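Local coordinates for protein Thf1 (Thermosynechococcus elongatus, PDB 5MJR) that associates with the FtsH protease complex involved in photosystem II repair and may take part in building the photosynthetic membrane, at residues P67-A70 with L71-T75; P105-L108 with K109-A113; Y148-L151 with H152-L156. One frame throughout, in Å; residues are numbered along the deposited sequence.

From the N terminus, contact 1 comes first, within the opening turns of helix 67-80; contact 2 follows inside helix 105-113, and contact 3 at the start of helix 150-162. Each joins residues three to five apart on its own helix, and each is complete before the next begins, so none closes a long loop and none nests or crosses. Contact 1 is the middle piece. Ala70, Leu71 and Val73 pack on Asp111, Ala112 and Leu108 of contact 2, while Leu68, Leu71 and Thr75 pack on Val154, Gly155 and Leu156 of contact 3. Contacts 2 and 3 do not touch, their centres lying about 16 Å apart with helix 67-80 bridging them.

Contact 1 of 3, residues P67-A70 with L71-T75; sequences PLFA and LGVVT
Val73 lays its CG2 methyl over one face of the Phe69 ring, one helical turn further on, and this CH-pi contact is the closely packed part of 67-75. The methyl stands 3.8 Å from the ring centroid and only 20° off the ring normal, displaced toward the rim, where CZ of Phe69 is 3.6 Å from CG2 of Val73. The same methyl also lies 3.4 Å from the carbonyl oxygen O of Phe69. It reaches both because CG1 of Val73 takes the place anti to the backbone N (chi1 170°), which leaves CG2 beside that N. Phe63 meets the Phe69 ring edge-to-face, and Leu57, Leu151 and His152 pack against the Phe69 side chain as well. This is an i to i+4 pair on a buried helix of an all-helical fold, and regular main-chain bonds join the same two turns: Leu71 to Pro67, Gly72 to Leu68, Val73 to Phe69 and Val74 to Ala70. Toward the partly exposed side, Val74 and Thr75 have little or no side-chain contact with 67-70. Val74 brings CG2 to 3.4 Å from O of Ala70. Thr75 packs on helix 150-162 and turns back within its own segment, where its hydroxyl OG1 donates to O of Leu71 at 2.7 Å. The backbone N of Thr75 reaches that oxygen from the opposite face of the carbonyl plane, so two donors grip one acceptor.

Contact 2 of 3, residues P105-L108 with K109-A113; sequences PQQL and KEDAA
Gln106 and Glu110, one turn apart, are joined by a direct side-chain hydrogen bond: NE2 of Gln106 donates to OE2 of Glu110 at 2.8 Å, nearly straight at 171°. The acceptor lies in the amide plane and offers its anti lone pair, the one away from the other carboxylate oxygen. Amide and carboxylate are turned 77° against each other. Gln106 starts with CG anti to its N and then bends at chi2 (57°), which swings the amide forward, toward the C-terminal end of the helix, to meet the carboxylate. Two further links run through water. One water donates to OE1 of Gln106 at 2.7 Å and weakly accepts from NZ of Lys109, so both ends of the Gln106 amide are engaged. A second accepts from NE2 of Gln107 at 3.0 Å and donates to OD2 of Asp111 at 2.7 Å, spanning two side chains that lie alongside and point the same way. That carboxylate oxygen is also hydrogen-bonded to the hydroxyl of Tyr65. Among the van der Waals contacts, the extended Lys109 chain passes its CG 3.2 Å from O of Pro105. The backbone adds the regular i to i+4 bonds of an alpha helix, from Lys109 to Pro105 through to Ala112 to Leu108. Gln106, Gln107, Lys109 and Glu110 are exposed, whereas Asp111 sits at the border and, with Leu108 and Ala112, packs on helix 67-80; Pro105 and Lys109 pack on helix 90-100.

Contact 3 of 3, residues Y148-L151 with H152-L156; sequences YSRL and HAVGL
His152 N donates to O of Ser149 in a bent bond (2.8 Å, 139°) with the donor well above the carbonyl plane, and regular helical bonds follow, Val154 to Arg150 and Gly155 to Leu151. Ser149 is the N-cap of helix 150-162: its OG accepts from Leu151 N at 3.0 Å. The His152 side chain turns back to complete a capping box, ND1 taking the backbone N-H of Ser149 at 2.9 Å in the plane of the imidazole. Its CG lies anti to the carbonyl carbon (chi1 -68°), which directs the ring back over the helix start, where it packs on Leu68 and Phe69 of helix 67-80. Tyr148 runs past His152 in the opposite direction and brings OH to 3.4 Å from CB of Ala153; that hydroxyl is hydrogen-bonded to Asp192. Arg150 lies beside Val154 and forms a salt bridge with Glu53, while CD2 of Leu151 sits over one face of the guanidinium, toward its rim. Replacing His152 by alanine is likely to leave the Ser149 N-H without this acceptor and to open a gap beside Leu68 and Phe69. Accepting the Ser149 N-H implies that ND1 carries no proton here, so a neutral His152 would probably be protonated on NE2.

Contact 1 of 3, residues P67-A70 with L71-T75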
# COMPACT_ATOMS: atom_id res chain seq x y z
N PRO A 67 -5.32 -7.52 -2.91
CA PRO A 67 -4.72 -6.52 -3.81
C PRO A 67 -4.72 -5.12 -3.29
O PRO A 67 -3.90 -4.31 -3.77
CB PRO A 67 -5.48 -6.69 -5.11
CG PRO A 67 -5.96 -8.11 -5.05
CD PRO A 67 -6.31 -8.37 -3.59
N LEU A 68 -5.59 -4.80 -2.33
CA LEU A 68 -5.59 -3.45 -1.75
C LEU A 68 -4.28 -3.28 -0.92
O LEU A 68 -3.66 -2.21 -0.94
CB LEU A 68 -6.80 -3.19 -0.92
CG LEU A 68 -6.96 -1.83 -0.25
CD1 LEU A 68 -7.06 -0.75 -1.30
CD2 LEU A 68 -8.13 -1.80 0.70
N PHE A 69 -3.96 -4.30 -0.12
CA PHE A 69 -2.68 -4.29 0.59
C PHE A 69 -1.49 -4.25 -0.37
O PHE A 69 -0.56 -3.46 -0.12
CB PHE A 69 -2.64 -5.53 1.48
CG PHE A 69 -1.30 -5.76 2.18
CD1 PHE A 69 -0.95 -5.09 3.26
CD2 PHE A 69 -0.45 -6.67 1.62
CE1 PHE A 69 0.35 -5.34 3.85
CE2 PHE A 69 0.76 -6.99 2.17
CZ PHE A 69 1.12 -6.31 3.27
N ALA A 70 -1.53 -5.03 -1.42
CA ALA A 70 -0.47 -4.99 -2.40
C ALA A 70 -0.23 -3.62 -2.93
O ALA A 70 0.91 -3.10 -3.03
CB ALA A 70 -0.66 -5.98 -3.52
N LEU A 71 -1.32 -2.96 -3.34
CA LEU A 71 -1.24 -1.62 -3.87
C LEU A 71 -0.67 -0.66 -2.83
O LEU A 71 0.15 0.22 -3.15
CB LEU A 71 -2.55 -1.14 -4.45
CG LEU A 71 -2.57 0.24 -5.11
CD1 LEU A 71 -1.63 0.33 -6.25
CD2 LEU A 71 -4.01 0.56 -5.50
N GLY A 72 -1.09 -0.78 -1.57
CA GLY A 72 -0.58 0.06 -0.56
C GLY A 72 0.92 -0.10 -0.30
O GLY A 72 1.65 0.88 -0.16
N VAL A 73 1.41 -1.36 -0.28
CA VAL A 73 2.84 -1.62 -0.07
C VAL A 73 3.64 -1.05 -1.22
O VAL A 73 4.67 -0.35 -1.03
CB VAL A 73 3.10 -3.11 0.07
CG1 VAL A 73 4.60 -3.47 0.03
CG2 VAL A 73 2.52 -3.65 1.32
N VAL A 74 3.20 -1.33 -2.45
CA VAL A 74 3.93 -0.85 -3.63
C VAL A 74 3.96 0.67 -3.65
O VAL A 74 4.99 1.29 -3.91
CB VAL A 74 3.29 -1.40 -4.92
CG1 VAL A 74 3.76 -0.68 -6.17
CG2 VAL A 74 3.61 -2.88 -5.03
N THR A 75 2.81 1.27 -3.34
CA THR A 75 2.71 2.78 -3.36
C THR A 75 3.60 3.37 -2.29
O THR A 75 4.32 4.36 -2.57
CB THR A 75 1.20 3.17 -3.15
OG1 THR A 75 0.45 2.67 -4.25
CG2 THR A 75 1.07 4.68 -3.12

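Contact 2 of 3, residues P105-L108 with K109-A113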
# COMPACT_ATOMS: atom_id res chain seq x y z
N PRO A 105 7.34 -10.75 -4.86
CA PRO A 105 7.34 -9.36 -5.38
C PRO A 105 6.57 -9.26 -6.70
O PRO A 105 5.97 -8.19 -6.95
CB PRO A 105 8.86 -9.03 -5.53
CG PRO A 105 9.52 -10.40 -5.62
CD PRO A 105 8.70 -11.35 -4.76
N GLN A 106 6.63 -10.27 -7.55
CA GLN A 106 5.92 -10.25 -8.81
C GLN A 106 4.43 -10.29 -8.59
O GLN A 106 3.67 -9.62 -9.34
CB GLN A 106 6.34 -11.35 -9.76
CG GLN A 106 5.84 -11.23 -11.15
CD GLN A 106 6.20 -9.95 -11.86
OE1 GLN A 106 7.19 -9.30 -11.57
NE2 GLN A 106 5.41 -9.63 -12.89
N GLN A 107 3.95 -11.03 -7.61
CA GLN A 107 2.50 -11.03 -7.28
C GLN A 107 2.12 -9.65 -6.78
O GLN A 107 1.08 -9.10 -7.20
CB GLN A 107 2.15 -12.07 -6.23
CG GLN A 107 0.66 -12.11 -5.87
CD GLN A 107 0.25 -13.13 -4.88
OE1 GLN A 107 1.09 -13.82 -4.27
NE2 GLN A 107 -1.04 -13.25 -4.64
N LEU A 108 2.90 -9.02 -5.88
CA LEU A 108 2.50 -7.71 -5.43
C LEU A 108 2.49 -6.72 -6.61
O LEU A 108 1.59 -5.82 -6.65
CB LEU A 108 3.42 -7.18 -4.30
CG LEU A 108 3.00 -7.57 -2.90
CD1 LEU A 108 3.23 -9.09 -2.62
CD2 LEU A 108 3.62 -6.65 -1.88
N LYS A 109 3.49 -6.77 -7.47
CA LYS A 109 3.55 -5.85 -8.62
C LYS A 109 2.36 -6.06 -9.55
O LYS A 109 1.72 -5.05 -9.98
CB LYS A 109 4.84 -5.99 -9.38
CG LYS A 109 6.05 -5.46 -8.67
CD LYS A 109 7.24 -5.78 -9.64
CE LYS A 109 8.47 -5.62 -8.95
NZ LYS A 109 9.72 -5.81 -9.76
N GLU A 110 1.97 -7.32 -9.83
CA GLU A 110 0.87 -7.52 -10.72
C GLU A 110 -0.43 -7.09 -10.05
O GLU A 110 -1.33 -6.52 -10.71
CB GLU A 110 0.85 -8.95 -11.15
CG GLU A 110 1.95 -9.35 -12.13
CD GLU A 110 1.95 -10.76 -12.71
OE1 GLU A 110 0.89 -11.42 -12.72
OE2 GLU A 110 3.04 -11.16 -13.20
N ASP A 111 -0.59 -7.36 -8.77
CA ASP A 111 -1.80 -6.96 -8.05
C ASP A 111 -1.86 -5.47 -8.04
O ASP A 111 -2.98 -4.87 -8.22
CB ASP A 111 -1.89 -7.52 -6.66
CG ASP A 111 -2.48 -8.91 -6.61
OD1 ASP A 111 -3.16 -9.34 -7.57
OD2 ASP A 111 -2.29 -9.61 -5.61
N ALA A 112 -0.79 -4.75 -7.78
CA ALA A 112 -0.84 -3.26 -7.80
C ALA A 112 -1.26 -2.82 -9.23
O ALA A 112 -2.07 -1.86 -9.35
CB ALA A 112 0.50 -2.73 -7.38
N ALA A 113 -0.65 -3.39 -10.23
CA ALA A 113 -0.92 -2.97 -11.62
C ALA A 113 -2.37 -3.25 -12.02
O ALA A 113 -2.92 -2.63 -12.93
CB ALA A 113 0.05 -3.64 -12.58
O HOH W 1 8.65 -7.31 -12.55
O HOH W 2 -3.64 -11.96 -5.51

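Contact 3 of 3, residues Y148-L151 with H152-L156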
# COMPACT_ATOMS: atom_id res chain seq x y z
N TYR A 148 -7.34 -4.08 9.60
CA TYR A 148 -7.03 -2.89 8.86
C TYR A 148 -5.62 -2.35 9.18
O TYR A 148 -5.23 -2.32 10.36
CB TYR A 148 -8.06 -1.80 9.20
CG TYR A 148 -7.71 -0.40 8.71
CD1 TYR A 148 -7.97 -0.00 7.43
CD2 TYR A 148 -7.04 0.49 9.54
CE1 TYR A 148 -7.57 1.22 6.97
CE2 TYR A 148 -6.63 1.75 9.11
CZ TYR A 148 -6.91 2.13 7.83
OH TYR A 148 -6.55 3.34 7.37
N SER A 149 -4.94 -1.94 8.13
CA SER A 149 -3.62 -1.27 8.18
C SER A 149 -3.74 0.09 7.52
O SER A 149 -4.44 0.25 6.50
CB SER A 149 -2.62 -2.16 7.41
OG SER A 149 -1.34 -1.52 7.25
N ARG A 150 -2.88 1.02 7.94
CA ARG A 150 -2.71 2.25 7.16
C ARG A 150 -2.32 1.99 5.75
O ARG A 150 -2.56 2.78 4.86
CB ARG A 150 -1.69 3.17 7.88
CG ARG A 150 -0.31 2.65 7.88
CD ARG A 150 0.52 3.29 6.77
NE ARG A 150 1.83 2.66 6.67
CZ ARG A 150 2.83 3.13 5.92
NH1 ARG A 150 2.68 4.25 5.18
NH2 ARG A 150 3.92 2.39 5.82
N LEU A 151 -1.65 0.83 5.49
CA LEU A 151 -1.36 0.46 4.10
C LEU A 151 -2.60 0.30 3.23
O LEU A 151 -2.51 0.56 2.03
CB LEU A 151 -0.42 -0.75 4.05
CG LEU A 151 1.00 -0.58 4.60
CD1 LEU A 151 1.63 -1.90 4.91
CD2 LEU A 151 1.77 0.23 3.62
N HIS A 152 -3.70 -0.13 3.83
CA HIS A 152 -4.91 -0.21 3.02
C HIS A 152 -5.45 1.20 2.69
O HIS A 152 -5.97 1.39 1.59
CB HIS A 152 -5.97 -0.90 3.86
CG HIS A 152 -5.69 -2.33 4.12
ND1 HIS A 152 -5.56 -2.79 5.40
CD2 HIS A 152 -5.55 -3.38 3.26
CE1 HIS A 152 -5.36 -4.12 5.29
NE2 HIS A 152 -5.32 -4.50 4.00
N ALA A 153 -5.23 2.19 3.55
CA ALA A 153 -5.53 3.59 3.24
C ALA A 153 -4.69 4.13 2.08
O ALA A 153 -5.16 4.75 1.18
CB ALA A 153 -5.42 4.52 4.44
N VAL A 154 -3.37 3.83 2.12
CA VAL A 154 -2.47 4.21 1.06
C VAL A 154 -2.93 3.59 -0.24
O VAL A 154 -2.94 4.23 -1.30
CB VAL A 154 -1.00 3.94 1.44
CG1 VAL A 154 -0.09 4.25 0.25
CG2 VAL A 154 -0.60 4.75 2.69
N GLY A 155 -3.23 2.31 -0.21
CA GLY A 155 -3.71 1.63 -1.37
C GLY A 155 -5.01 2.30 -1.95
O GLY A 155 -5.13 2.44 -3.17
N LEU A 156 -5.96 2.60 -1.04
CA LEU A 156 -7.20 3.26 -1.51
C LEU A 156 -6.87 4.57 -2.24
O LEU A 156 -7.38 4.82 -3.31
CB LEU A 156 -8.14 3.50 -0.35
CG LEU A 156 -9.42 4.20 -0.68
CD1 LEU A 156 -10.32 3.41 -1.61
CD2 LEU A 156 -10.18 4.65 0.52